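Local structure of putative rRNA methylase (Clostridium thermocellum ATCC 27405, 3EEY) at residues V167-F172 and P179-C184; D14-F19 and I134-I139; Q84-Y89 and I119-K124; K88-P93 and M126-T131; G23-D28 and N47-G52. The protein binds S-adenosylmethionine and is probably a methyltransferase acting on ribosomal RNA. One frame throughout, in Å; residues are numbered along the deposited sequence. Where two conformers were deposited one is given.

Overall arrangement
The chain folds into one mixed sheet of the Rossmann-like methyltransferase type, and contacts 1, 2 and 5 all reach it. Contact 1 is the antiparallel hairpin at one side, about 24 Å centre to centre from contact 5, the parallel pair beside the S-adenosylmethionine site. Contact 2 packs helix 8-19 on strand 133-139, which pairs with the hairpin: I181 O lies 2.7 Å from I139 N. Contacts 3 and 4, centres about 9 Å apart, tie the loop between strands 76-79 and 94-101 to helix 115-128 and the short strand 129-130 that follows. In contact 3, Q84 meets the adenine; in contact 4, I90 packs on F51 and V27 of contact 5.

Contact 1 (V167-F172 and P179-C184); sequences VQRTDF and PPILVC
V167 opens the pairing of strands 165-172 and 181-187, its CG1, anti to the backbone N, crossing V183 CG1 obliquely at 3.6 Å. Q168 and C184 form a hydrogen-bonded antiparallel pair, with Q168 N to C184 O at 2.8 Å, nearly straight (169°). Beyond CG the Q168 chain runs extended; NE2 donates to a water and to Y15 OH, while OE1 accepts from Q11 of the second subunit. R169 lays CG beside I181 CG2 at 3.7 Å, and its NH2 goes on to D171 of the second subunit. T170 N reaches L182 O at 2.7 Å, almost along the C=O axis. The same water bridges the two strands, donating to Q168 O and L182 O (2.9 Å) and bonding T170 OG1. D171 rests OD1 against I181 CG1, its OD2 salt-bridging R169 of the second subunit, and F172 O meets P179 CG at 3.4 Å. Backbone bonds fix the hairpin, while Q168 OE1, R169 and D171 turn to the second subunit, whose antiparallel strand continues the sheet.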
# COMPACT_ATOMS: atom_id res chain seq x y z
N VAL A 167 -2.16 -2.01 10.76
CA VAL A 167 -0.88 -2.51 10.26
C VAL A 167 -1.06 -2.92 8.79
O VAL A 167 -1.76 -3.87 8.47
CB VAL A 167 -0.29 -3.67 11.12
CG1 VAL A 167 1.08 -4.10 10.59
CG2 VAL A 167 -0.17 -3.26 12.60
N GLN A 168 -0.42 -2.17 7.90
CA GLN A 168 -0.58 -2.38 6.48
C GLN A 168 0.73 -2.80 5.85
O GLN A 168 1.73 -2.11 5.98
CB GLN A 168 -1.10 -1.11 5.83
CG GLN A 168 -1.35 -1.22 4.36
CD GLN A 168 -1.32 0.14 3.69
OE1 GLN A 168 -2.36 0.73 3.42
NE2 GLN A 168 -0.12 0.65 3.44
N ARG A 169 0.72 -3.95 5.19
CA ARG A 169 1.87 -4.42 4.44
C ARG A 169 1.72 -4.14 2.94
O ARG A 169 0.67 -4.39 2.36
CB ARG A 169 2.10 -5.90 4.68
CG ARG A 169 3.41 -6.40 4.08
CD ARG A 169 3.46 -7.90 3.99
NE ARG A 169 2.24 -8.50 3.45
CZ ARG A 169 1.90 -9.78 3.62
NH1 ARG A 169 2.71 -10.60 4.29
NH2 ARG A 169 0.78 -10.25 3.11
N THR A 170 2.78 -3.63 2.32
CA THR A 170 2.82 -3.38 0.90
C THR A 170 3.95 -4.23 0.32
O THR A 170 5.05 -4.26 0.86
CB THR A 170 3.00 -1.87 0.60
OG1 THR A 170 1.91 -1.14 1.17
CG2 THR A 170 3.03 -1.60 -0.89
N ASP A 171 3.67 -4.92 -0.78
CA ASP A 171 4.49 -6.01 -1.27
C ASP A 171 4.41 -6.06 -2.79
O ASP A 171 3.33 -5.98 -3.36
CB ASP A 171 3.96 -7.31 -0.67
CG ASP A 171 4.99 -8.42 -0.65
OD1 ASP A 171 6.14 -8.20 -1.10
OD2 ASP A 171 4.64 -9.52 -0.17
N PHE A 172 5.57 -6.20 -3.44
CA PHE A 172 5.64 -6.36 -4.89
C PHE A 172 5.84 -7.81 -5.23
O PHE A 172 6.93 -8.35 -5.11
CB PHE A 172 6.72 -5.46 -5.48
CG PHE A 172 6.49 -4.00 -5.18
CD1 PHE A 172 5.62 -3.24 -5.97
CD2 PHE A 172 7.09 -3.40 -4.07
CE1 PHE A 172 5.38 -1.89 -5.68
CE2 PHE A 172 6.84 -2.05 -3.76
CZ PHE A 172 5.99 -1.30 -4.57
N PRO A 179 12.28 -8.12 -3.24
CA PRO A 179 11.99 -6.69 -3.24
C PRO A 179 11.62 -6.26 -1.81
O PRO A 179 10.90 -6.99 -1.11
CB PRO A 179 10.78 -6.58 -4.19
CG PRO A 179 10.15 -7.92 -4.17
CD PRO A 179 11.28 -8.89 -4.01
N PRO A 180 12.17 -5.13 -1.35
CA PRO A 180 11.89 -4.64 0.00
C PRO A 180 10.39 -4.45 0.29
O PRO A 180 9.62 -4.05 -0.58
CB PRO A 180 12.63 -3.29 0.05
CG PRO A 180 13.71 -3.43 -0.96
CD PRO A 180 13.14 -4.27 -2.06
N ILE A 181 10.01 -4.79 1.52
CA ILE A 181 8.62 -4.76 1.97
C ILE A 181 8.36 -3.53 2.83
O ILE A 181 9.17 -3.20 3.67
CB ILE A 181 8.33 -6.05 2.77
CG1 ILE A 181 8.25 -7.24 1.81
CG2 ILE A 181 7.06 -5.93 3.60
CD1 ILE A 181 8.28 -8.58 2.51
N LEU A 182 7.23 -2.85 2.60
CA LEU A 182 6.82 -1.72 3.45
C LEU A 182 5.70 -2.08 4.43
O LEU A 182 4.64 -2.53 4.02
CB LEU A 182 6.36 -0.54 2.60
CG LEU A 182 5.84 0.68 3.37
CD1 LEU A 182 6.93 1.35 4.22
CD2 LEU A 182 5.21 1.68 2.43
N VAL A 183 5.94 -1.87 5.72
CA VAL A 183 4.90 -1.98 6.72
C VAL A 183 4.59 -0.58 7.27
O VAL A 183 5.49 0.17 7.62
CB VAL A 183 5.26 -2.98 7.85
CG1 VAL A 183 4.12 -3.12 8.83
CG2 VAL A 183 5.56 -4.36 7.28
N CYS A 184 3.31 -0.22 7.29
CA CYS A 184 2.85 1.03 7.86
C CYS A 184 2.00 0.74 9.08
O CYS A 184 1.01 0.03 8.99
CB CYS A 184 2.02 1.81 6.85
SG CYS A 184 2.98 2.49 5.51
O HOH W 1 2.44 -0.59 3.79
O HOH W 2 8.13 -6.28 -1.66

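Contact 2 (D14-F19 and I134-I139); sequences DYIKMF and IITVVI
Three side chains of helix 8-19, Y15, I16 and F19, come down on I134 and T136, neighbours on one face of strand 133-139; segment 134-139 runs nearly antiparallel to segment 14-19 (171°). I134 is the main bump. Its CB sits 4.0 Å from the centroid of the F19 ring, only 11° off the ring normal, a CH-pi contact over the face. CG2, in the crowded position between backbone N and carbonyl carbon, touches the root of the ring, 3.7 Å from F19 CG. CD1 swings to the far rim, 3.7 Å from F19 CE2, so the branched side chain spans the ring at about a right angle to the F19 side chain. I16 drops CD1 into the hollow between the two strand residues, 3.8 Å from both I134 CG2 and T136 CG2. Y15 adds CB, 4.1 Å from T136 CG2, and its ring CD2, 4.4 Å from I134 CD1. F39, L40 and L43 of helix 35-44 flank I16, and L3 of the second subunit packs on F19. A helix laid along an inner strand, covering part of one face of the sheet together with helix 35-44, fits the layered alpha/beta packing of Rossmann-like methyltransferases.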
# COMPACT_ATOMS: atom_id res chain seq x y z
N ASP A 14 6.52 9.01 1.19
CA ASP A 14 5.19 9.50 0.85
C ASP A 14 4.20 9.41 2.02
O ASP A 14 3.42 10.34 2.24
CB ASP A 14 4.61 8.76 -0.37
CG ASP A 14 5.23 9.22 -1.69
OD1 ASP A 14 6.09 10.12 -1.69
OD2 ASP A 14 4.84 8.66 -2.73
N TYR A 15 4.25 8.29 2.74
CA TYR A 15 3.44 8.10 3.95
C TYR A 15 3.84 9.04 5.08
O TYR A 15 2.98 9.50 5.83
CB TYR A 15 3.52 6.65 4.43
CG TYR A 15 2.51 5.73 3.76
CD1 TYR A 15 2.90 4.87 2.73
CD2 TYR A 15 1.17 5.73 4.16
CE1 TYR A 15 1.97 4.03 2.11
CE2 TYR A 15 0.24 4.88 3.55
CZ TYR A 15 0.65 4.04 2.53
OH TYR A 15 -0.26 3.21 1.91
N ILE A 16 5.13 9.32 5.20
CA ILE A 16 5.64 10.22 6.23
C ILE A 16 5.22 11.67 5.94
O ILE A 16 4.78 12.37 6.85
CB ILE A 16 7.19 10.06 6.46
CG1 ILE A 16 7.55 8.70 7.08
CG2 ILE A 16 7.75 11.16 7.31
CD1 ILE A 16 6.98 8.42 8.47
N LYS A 17 5.34 12.09 4.68
CA LYS A 17 4.88 13.41 4.22
C LYS A 17 3.39 13.67 4.51
O LYS A 17 3.02 14.80 4.82
CB LYS A 17 5.15 13.58 2.72
CG LYS A 17 6.50 14.18 2.36
CD LYS A 17 7.01 13.67 1.01
CE LYS A 17 5.98 13.77 -0.12
NZ LYS A 17 6.34 14.79 -1.14
N MET A 18 2.55 12.63 4.40
CA MET A 18 1.11 12.68 4.73
C MET A 18 0.84 13.05 6.18
O MET A 18 -0.15 13.70 6.50
CB MET A 18 0.45 11.32 4.49
CG MET A 18 -0.02 10.99 3.08
SD MET A 18 -0.55 9.25 2.97
CE MET A 18 -2.17 9.30 3.73
N PHE A 19 1.72 12.60 7.08
CA PHE A 19 1.44 12.64 8.51
C PHE A 19 2.23 13.70 9.25
O PHE A 19 1.75 14.26 10.24
CB PHE A 19 1.74 11.27 9.12
CG PHE A 19 0.66 10.26 8.91
CD1 PHE A 19 -0.24 9.98 9.93
CD2 PHE A 19 0.54 9.56 7.71
CE1 PHE A 19 -1.25 9.04 9.76
CE2 PHE A 19 -0.46 8.62 7.53
CZ PHE A 19 -1.36 8.36 8.56
N ILE A 134 2.31 7.69 12.86
CA ILE A 134 2.68 6.60 11.94
C ILE A 134 4.08 6.05 12.19
O ILE A 134 4.99 6.78 12.54
CB ILE A 134 2.48 7.02 10.44
CG1 ILE A 134 2.60 5.82 9.50
CG2 ILE A 134 3.47 8.12 10.01
CD1 ILE A 134 1.43 5.62 8.59
N ILE A 135 4.24 4.74 12.04
CA ILE A 135 5.55 4.12 11.95
C ILE A 135 5.64 3.51 10.56
O ILE A 135 4.71 2.82 10.14
CB ILE A 135 5.74 3.00 13.00
CG1 ILE A 135 5.68 3.58 14.42
CG2 ILE A 135 7.09 2.26 12.80
CD1 ILE A 135 5.22 2.60 15.47
N THR A 136 6.73 3.79 9.84
CA THR A 136 7.01 3.07 8.61
C THR A 136 8.21 2.14 8.82
O THR A 136 9.17 2.50 9.48
CB THR A 136 7.27 4.02 7.42
OG1 THR A 136 8.44 4.79 7.68
CG2 THR A 136 6.08 4.94 7.19
N VAL A 137 8.11 0.92 8.29
CA VAL A 137 9.17 -0.08 8.39
C VAL A 137 9.48 -0.60 6.98
O VAL A 137 8.66 -1.30 6.37
CB VAL A 137 8.75 -1.27 9.31
CG1 VAL A 137 9.94 -2.17 9.62
CG2 VAL A 137 8.13 -0.78 10.60
N VAL A 138 10.64 -0.23 6.44
CA VAL A 138 11.10 -0.82 5.19
C VAL A 138 11.94 -2.04 5.56
O VAL A 138 12.96 -1.93 6.23
CB VAL A 138 11.89 0.19 4.31
CG1 VAL A 138 12.28 -0.44 2.99
CG2 VAL A 138 11.06 1.44 4.04
N ILE A 139 11.48 -3.22 5.15
CA ILE A 139 12.14 -4.47 5.50
C ILE A 139 12.94 -4.98 4.31
O ILE A 139 12.38 -5.30 3.27
CB ILE A 139 11.13 -5.57 5.95
CG1 ILE A 139 10.30 -5.09 7.15
CG2 ILE A 139 11.86 -6.87 6.28
CD1 ILE A 139 9.10 -5.97 7.49

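Contact 3 (Q84-Y89 and I119-K124). With SAM (S-adenosylmethionine), chain K.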
# COMPACT_ATOMS: atom_id res chain seq x y z
N GLN A 84 15.95 0.11 20.49
CA GLN A 84 15.23 -0.58 21.56
C GLN A 84 15.21 0.20 22.88
O GLN A 84 14.38 -0.05 23.75
CB GLN A 84 15.79 -2.00 21.78
CG GLN A 84 17.19 -2.08 22.36
CD GLN A 84 18.28 -2.10 21.30
OE1 GLN A 84 18.08 -1.64 20.17
NE2 GLN A 84 19.44 -2.63 21.65
N ASN A 85 16.12 1.17 23.01
CA ASN A 85 16.23 2.00 24.21
C ASN A 85 15.72 3.42 24.00
O ASN A 85 16.09 4.31 24.77
CB ASN A 85 17.69 2.06 24.68
CG ASN A 85 18.27 0.69 25.00
OD1 ASN A 85 17.66 -0.12 25.70
ND2 ASN A 85 19.48 0.44 24.52
N MET A 86 14.87 3.62 22.99
CA MET A 86 14.43 4.97 22.60
C MET A 86 13.60 5.68 23.67
O MET A 86 13.54 6.92 23.70
CB MET A 86 13.73 4.98 21.21
CG MET A 86 12.28 4.48 21.15
SD MET A 86 11.38 4.79 19.60
CE MET A 86 12.41 3.88 18.45
N ASP A 87 12.99 4.90 24.57
CA ASP A 87 12.16 5.43 25.66
C ASP A 87 12.97 6.12 26.77
O ASP A 87 12.42 6.90 27.55
CB ASP A 87 11.29 4.32 26.25
CG ASP A 87 12.10 3.14 26.77
OD1 ASP A 87 13.14 2.80 26.17
OD2 ASP A 87 11.67 2.53 27.77
N LYS A 88 14.27 5.83 26.83
CA LYS A 88 15.18 6.47 27.78
C LYS A 88 15.51 7.93 27.40
O LYS A 88 15.98 8.70 28.24
CB LYS A 88 16.49 5.68 27.89
CG LYS A 88 16.33 4.31 28.53
CD LYS A 88 17.63 3.52 28.51
CE LYS A 88 17.39 2.13 29.05
NZ LYS A 88 18.56 1.23 28.86
N TYR A 89 15.24 8.29 26.15
CA TYR A 89 15.67 9.58 25.63
C TYR A 89 14.50 10.46 25.24
O TYR A 89 14.64 11.67 25.12
CB TYR A 89 16.59 9.36 24.43
CG TYR A 89 17.81 8.51 24.71
CD1 TYR A 89 19.00 9.10 25.15
CD2 TYR A 89 17.78 7.13 24.52
CE1 TYR A 89 20.13 8.32 25.41
CE2 TYR A 89 18.90 6.34 24.78
CZ TYR A 89 20.07 6.94 25.22
OH TYR A 89 21.18 6.18 25.46
N ILE A 119 11.81 -5.73 17.35
CA ILE A 119 10.51 -5.93 18.00
C ILE A 119 10.36 -5.07 19.27
O ILE A 119 9.33 -4.43 19.48
CB ILE A 119 10.25 -7.46 18.27
CG1 ILE A 119 9.94 -8.18 16.96
CG2 ILE A 119 9.11 -7.66 19.25
CD1 ILE A 119 10.23 -9.66 16.97
N GLN A 120 11.41 -5.04 20.09
CA GLN A 120 11.47 -4.15 21.27
C GLN A 120 11.28 -2.69 20.90
O GLN A 120 10.44 -2.01 21.49
CB GLN A 120 12.81 -4.28 21.97
CG GLN A 120 12.91 -5.35 23.01
CD GLN A 120 14.14 -5.15 23.86
OE1 GLN A 120 14.21 -4.21 24.66
NE2 GLN A 120 15.14 -6.01 23.66
N ALA A 121 12.06 -2.20 19.93
CA ALA A 121 11.96 -0.80 19.45
C ALA A 121 10.60 -0.48 18.87
O ALA A 121 10.10 0.62 19.07
CB ALA A 121 13.02 -0.51 18.44
N LEU A 122 10.02 -1.45 18.15
CA LEU A 122 8.67 -1.29 17.62
C LEU A 122 7.62 -1.13 18.72
O LEU A 122 6.71 -0.32 18.58
CB LEU A 122 8.29 -2.43 16.68
CG LEU A 122 8.93 -2.43 15.29
CD1 LEU A 122 8.77 -3.79 14.63
CD2 LEU A 122 8.34 -1.33 14.42
N SER A 123 7.74 -1.90 19.80
CA SER A 123 6.87 -1.74 20.97
C SER A 123 7.02 -0.36 21.61
O SER A 123 6.03 0.27 21.97
CB SER A 123 7.16 -2.80 22.04
OG SER A 123 7.45 -4.05 21.44
N LYS A 124 8.27 0.08 21.75
CA LYS A 124 8.60 1.38 22.33
C LYS A 124 8.06 2.51 21.47
O LYS A 124 7.47 3.47 21.98
CB LYS A 124 10.11 1.55 22.54
CG LYS A 124 10.78 0.57 23.52
CD LYS A 124 9.99 0.39 24.81
CE LYS A 124 10.80 -0.23 25.95
NZ LYS A 124 12.01 -0.99 25.52
N SAM K . 17.90 4.96 6.85
CA SAM K . 19.33 4.57 6.64
C SAM K . 20.01 5.44 5.59
O SAM K . 21.05 5.09 5.02
OXT SAM K . 19.54 6.54 5.29
CB SAM K . 19.44 3.08 6.34
CG SAM K . 19.47 2.23 7.60
SD SAM K . 20.50 0.74 7.44
CE SAM K . 19.45 -0.27 6.36
C5' SAM K . 20.26 0.00 9.08
C4' SAM K . 20.99 0.81 10.15
O4' SAM K . 20.51 0.50 11.45
C3' SAM K . 22.50 0.55 10.15
O3' SAM K . 23.16 1.79 10.09
C2' SAM K . 22.77 -0.16 11.47
O2' SAM K . 24.03 0.16 12.02
C1' SAM K . 21.62 0.35 12.33
N9 SAM K . 21.28 -0.53 13.46
C8 SAM K . 21.51 -1.88 13.60
N7 SAM K . 21.03 -2.27 14.81
C5 SAM K . 20.51 -1.19 15.43
C6 SAM K . 19.91 -1.00 16.67
N6 SAM K . 19.73 -2.01 17.52
N1 SAM K . 19.49 0.26 17.02
C2 SAM K . 19.66 1.34 16.18
N3 SAM K . 20.25 1.15 14.96
C4 SAM K . 20.67 -0.09 14.60
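K124 reaches from helix 115-128 across to the 3-10 turn at 84-88, and every atom of its side chain beyond CA finds something there. CB lies 3.9 Å from M86 CG, the two chains running antiparallel past one another. CG, anti to the carbonyl carbon, comes near Q84 O; there the chain bends at chi2 and carries CD toward the D87 carboxylate. CE presses closest to it, 3.4 Å from D87 OD2. A second bend turns NZ back to Q84 O, the hydrogen bond being 3.1 Å long and nearly along the C=O axis (169°). D87 OD1 stays 4.0 Å from NZ, too far for a salt bridge, though its charge probably still favours the ammonium. The turn follows strand 76-79 of the Rossmann-like methyltransferase fold and forms part of the cofactor pocket. Here Q84 CG lies between its backbone N and carbonyl carbon (chi1 68°), and a bend at chi2 (-90°) lifts OE1 away from the helix to accept from the adenine N6 of S-adenosylmethionine at 3.1 Å, very straight. On the helix side A121 CB fits against the start of the turn, 3.6 Å from Q84 N, and also touches H83, whose backbone N bonds the cofactor. Q120 CB meets Q84 CB at 3.8 Å, while M86 CE packs near A121 O, its chain bent at chi3.

Contact 4 (K88-P93 and M126-T131); sequences KYIDCP and MELLVT
L128, the last residue of helix 115-128, projects its two methyl groups into the loop before strand 94-101. CD2 touches two backbone carbonyl oxygens, 3.7 Å from C92 O and 3.8 Å from I90 O, and also meets I90 CG2 at 4.1 Å. CD1 approaches I90 CB, also at 4.1 Å, and the two side chains cross obliquely. CG of L128 is anti to the carbonyl carbon, and chi2 of 169° puts CD1 anti to CA and leaves CD2 turned to the carbonyls of I90 and C92. Farther along, the backbone takes over: P93 CA makes a CA-H...O contact with L128 O at 3.4 Å. P93 CB then rests on V130 CB, 4.0 Å away. These pieces meet where the helix hands over to strand 129-130, beside the start of strand 94-101 in the Rossmann-like alpha/beta fold. Backbone hydrogen bonds between V94 and both L128 and V130 fix that corner next to P93. K187 NZ, bonded to M126 O and L129 O, holds the helix end and the residue after it. On the loop side, I90 is lodged against F51 and F53 of strand 49-53, whereas M86 covers L128 from the preceding turn.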
# COMPACT_ATOMS: atom_id res chain seq x y z
N LYS A 88 14.27 5.83 26.83
CA LYS A 88 15.18 6.47 27.78
C LYS A 88 15.51 7.93 27.40
O LYS A 88 15.98 8.70 28.24
CB LYS A 88 16.49 5.68 27.89
CG LYS A 88 16.33 4.31 28.53
CD LYS A 88 17.63 3.52 28.51
CE LYS A 88 17.39 2.13 29.05
NZ LYS A 88 18.56 1.23 28.86
N TYR A 89 15.24 8.29 26.15
CA TYR A 89 15.67 9.58 25.63
C TYR A 89 14.50 10.46 25.24
O TYR A 89 14.64 11.67 25.12
CB TYR A 89 16.59 9.36 24.43
CG TYR A 89 17.81 8.51 24.71
CD1 TYR A 89 19.00 9.10 25.15
CD2 TYR A 89 17.78 7.13 24.52
CE1 TYR A 89 20.13 8.32 25.41
CE2 TYR A 89 18.90 6.34 24.78
CZ TYR A 89 20.07 6.94 25.22
OH TYR A 89 21.18 6.18 25.46
N ILE A 90 13.34 9.83 25.04
CA ILE A 90 12.14 10.52 24.58
C ILE A 90 11.02 10.34 25.61
O ILE A 90 10.78 9.21 26.07
CB ILE A 90 11.70 10.02 23.17
CG1 ILE A 90 12.89 10.03 22.20
CG2 ILE A 90 10.55 10.86 22.62
CD1 ILE A 90 12.73 9.16 20.97
N ASP A 91 10.37 11.43 25.99
CA ASP A 91 9.27 11.39 26.96
C ASP A 91 7.99 12.04 26.44
O ASP A 91 6.91 11.88 27.02
CB ASP A 91 9.69 12.00 28.30
CG ASP A 91 10.12 13.46 28.19
OD1 ASP A 91 10.52 13.91 27.09
OD2 ASP A 91 10.06 14.17 29.22
N CYS A 92 8.12 12.79 25.34
CA CYS A 92 6.98 13.43 24.67
C CYS A 92 6.36 12.47 23.65
O CYS A 92 7.03 11.53 23.21
CB CYS A 92 7.45 14.72 23.98
SG CYS A 92 8.72 14.43 22.73
N PRO A 93 5.08 12.69 23.28
CA PRO A 93 4.49 11.92 22.17
C PRO A 93 5.10 12.27 20.80
O PRO A 93 5.28 13.45 20.48
CB PRO A 93 3.01 12.33 22.20
CG PRO A 93 2.80 12.93 23.54
CD PRO A 93 4.08 13.59 23.89
N MET A 126 5.59 2.25 19.28
CA MET A 126 4.12 2.18 19.34
C MET A 126 3.56 2.84 20.61
O MET A 126 2.51 3.49 20.55
CB MET A 126 3.61 0.74 19.19
CG MET A 126 3.44 0.27 17.73
SD MET A 126 2.72 -1.38 17.45
CE MET A 126 4.14 -2.41 17.75
N GLU A 127 4.25 2.69 21.74
CA GLU A 127 3.89 3.37 22.99
C GLU A 127 4.06 4.88 22.87
O GLU A 127 3.21 5.65 23.32
CB GLU A 127 4.74 2.83 24.15
CG GLU A 127 4.20 1.56 24.79
CD GLU A 127 5.27 0.73 25.48
OE1 GLU A 127 6.27 1.30 25.97
OE2 GLU A 127 5.10 -0.51 25.55
N LEU A 128 5.18 5.30 22.27
CA LEU A 128 5.53 6.72 22.13
C LEU A 128 4.69 7.50 21.12
O LEU A 128 4.66 8.72 21.17
CB LEU A 128 7.02 6.86 21.78
CG LEU A 128 8.04 6.78 22.92
CD1 LEU A 128 9.45 6.66 22.38
CD2 LEU A 128 7.93 7.99 23.85
N LEU A 129 4.03 6.78 20.21
CA LEU A 129 3.21 7.40 19.16
C LEU A 129 1.98 8.08 19.70
O LEU A 129 1.27 7.53 20.54
CB LEU A 129 2.73 6.35 18.15
CG LEU A 129 3.48 6.06 16.86
CD1 LEU A 129 2.53 5.32 15.94
CD2 LEU A 129 4.00 7.33 16.20
N VAL A 130 1.74 9.28 19.19
CA VAL A 130 0.50 10.01 19.40
C VAL A 130 -0.58 9.32 18.55
O VAL A 130 -0.27 8.68 17.54
CB VAL A 130 0.69 11.53 19.07
CG1 VAL A 130 0.85 11.77 17.57
CG2 VAL A 130 -0.44 12.37 19.64
N THR A 131 -1.84 9.42 18.96
CA THR A 131 -2.95 8.92 18.14
C THR A 131 -2.96 9.64 16.80
O THR A 131 -2.79 10.86 16.74
CB THR A 131 -4.33 9.02 18.84
OG1 THR A 131 -4.34 10.15 19.73
CG2 THR A 131 -4.59 7.78 19.64

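Contact 5 (G23-D28 and N47-G52); sequences GDTVVD and NGRVFG
Strands 25-28 and 49-53 are the parallel pair of a beta-alpha-beta crossover, joined through helix 35-44, in the Rossmann-like methyltransferase sheet; the C-terminal end of the pair, at D28, lies by the cofactor. Four backbone hydrogen bonds zip together alternate residues of each segment, D24, V26 and D28 against R49 and F51: R49 N to D24 O, V26 N to R49 O (2.9 Å), F51 N to V26 O, and D28 N to F51 O (2.8 Å). The two in which R49 O and F51 O accept run nearly along the C=O axis, while D24 O and V26 O are approached in the carbonyl plane. Segments 25-28 and 49-52 cross at a shallow -22°. On the face carrying V26 and V50, CG2 of each meets the other at 3.8 Å; V26 puts that methyl in the crowded position between its backbone N and carbonyl carbon, and L40 of helix 35-44 packs on V26. D28 shares this face, but its carboxylate, with CG anti to the backbone N, leads off to T37 OG1 and to T30 N just beyond the strand, close to D36 of the cofactor site. The other face holds T25, R49, V27 and F51, with I90 lying against V27. V27 CG1 tucks in 3.4 Å from F51 O. T25 CG2, anti to its backbone N, meets the F51 ring edge-on in its plane, 3.8 Å from CE2.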
# COMPACT_ATOMS: atom_id res chain seq x y z
N GLY A 23 6.95 21.45 13.23
CA GLY A 23 6.90 21.56 14.69
C GLY A 23 6.76 20.23 15.42
O GLY A 23 6.83 20.19 16.65
N ASP A 24 6.58 19.15 14.66
CA ASP A 24 6.37 17.81 15.22
C ASP A 24 7.64 17.21 15.79
O ASP A 24 8.74 17.66 15.49
CB ASP A 24 5.80 16.86 14.16
CG ASP A 24 4.31 17.05 13.95
OD1 ASP A 24 3.62 17.57 14.86
OD2 ASP A 24 3.81 16.66 12.87
N THR A 25 7.49 16.20 16.64
CA THR A 25 8.63 15.42 17.10
C THR A 25 8.59 14.06 16.41
O THR A 25 7.59 13.35 16.47
CB THR A 25 8.67 15.29 18.64
OG1 THR A 25 8.76 16.59 19.22
CG2 THR A 25 9.87 14.46 19.10
N VAL A 26 9.68 13.73 15.72
CA VAL A 26 9.77 12.51 14.92
C VAL A 26 11.05 11.74 15.28
O VAL A 26 11.94 12.29 15.91
CB VAL A 26 9.70 12.80 13.39
CG1 VAL A 26 8.39 13.47 13.00
CG2 VAL A 26 10.88 13.66 12.93
N VAL A 27 11.11 10.47 14.89
CA VAL A 27 12.26 9.61 15.18
C VAL A 27 12.75 8.89 13.92
O VAL A 27 11.96 8.34 13.16
CB VAL A 27 11.95 8.52 16.27
CG1 VAL A 27 13.21 7.81 16.70
CG2 VAL A 27 11.25 9.11 17.49
N ASP A 28 14.06 8.92 13.69
CA ASP A 28 14.71 8.04 12.75
C ASP A 28 15.38 6.96 13.60
O ASP A 28 16.38 7.21 14.26
CB ASP A 28 15.74 8.80 11.90
CG ASP A 28 16.34 7.95 10.78
OD1 ASP A 28 16.09 6.72 10.73
OD2 ASP A 28 17.07 8.51 9.94
N ASN A 47 11.16 24.64 14.47
CA ASN A 47 10.62 24.40 15.80
C ASN A 47 10.33 22.93 16.10
O ASN A 47 9.78 22.60 17.15
CB ASN A 47 9.35 25.24 16.01
CG ASN A 47 9.63 26.73 15.91
OD1 ASN A 47 10.56 27.25 16.53
ND2 ASN A 47 8.81 27.42 15.14
N GLY A 48 10.71 22.06 15.17
CA GLY A 48 10.51 20.62 15.34
C GLY A 48 11.74 19.93 15.88
O GLY A 48 12.80 20.55 16.03
N ARG A 49 11.60 18.64 16.17
CA ARG A 49 12.69 17.85 16.73
C ARG A 49 12.76 16.46 16.09
O ARG A 49 11.75 15.79 15.95
CB ARG A 49 12.55 17.78 18.26
CG ARG A 49 13.54 16.86 19.01
CD ARG A 49 15.01 17.26 18.85
NE ARG A 49 15.23 18.69 19.07
CZ ARG A 49 16.41 19.30 18.98
NH1 ARG A 49 17.51 18.62 18.68
NH2 ARG A 49 16.49 20.60 19.20
N VAL A 50 13.97 16.06 15.71
CA VAL A 50 14.24 14.73 15.19
C VAL A 50 15.21 14.00 16.13
O VAL A 50 16.30 14.49 16.40
CB VAL A 50 14.89 14.78 13.78
CG1 VAL A 50 15.09 13.36 13.21
CG2 VAL A 50 14.07 15.64 12.83
N PHE A 51 14.81 12.83 16.61
CA PHE A 51 15.71 11.95 17.34
C PHE A 51 16.24 10.90 16.39
O PHE A 51 15.48 10.21 15.71
CB PHE A 51 15.00 11.30 18.53
CG PHE A 51 14.70 12.25 19.66
CD1 PHE A 51 15.66 12.53 20.62
CD2 PHE A 51 13.45 12.85 19.76
CE1 PHE A 51 15.39 13.41 21.67
CE2 PHE A 51 13.16 13.73 20.81
CZ PHE A 51 14.13 14.01 21.76
N GLY A 52 17.56 10.78 16.33
CA GLY A 52 18.21 9.78 15.48
C GLY A 52 19.01 8.78 16.28
O GLY A 52 19.66 9.14 17.26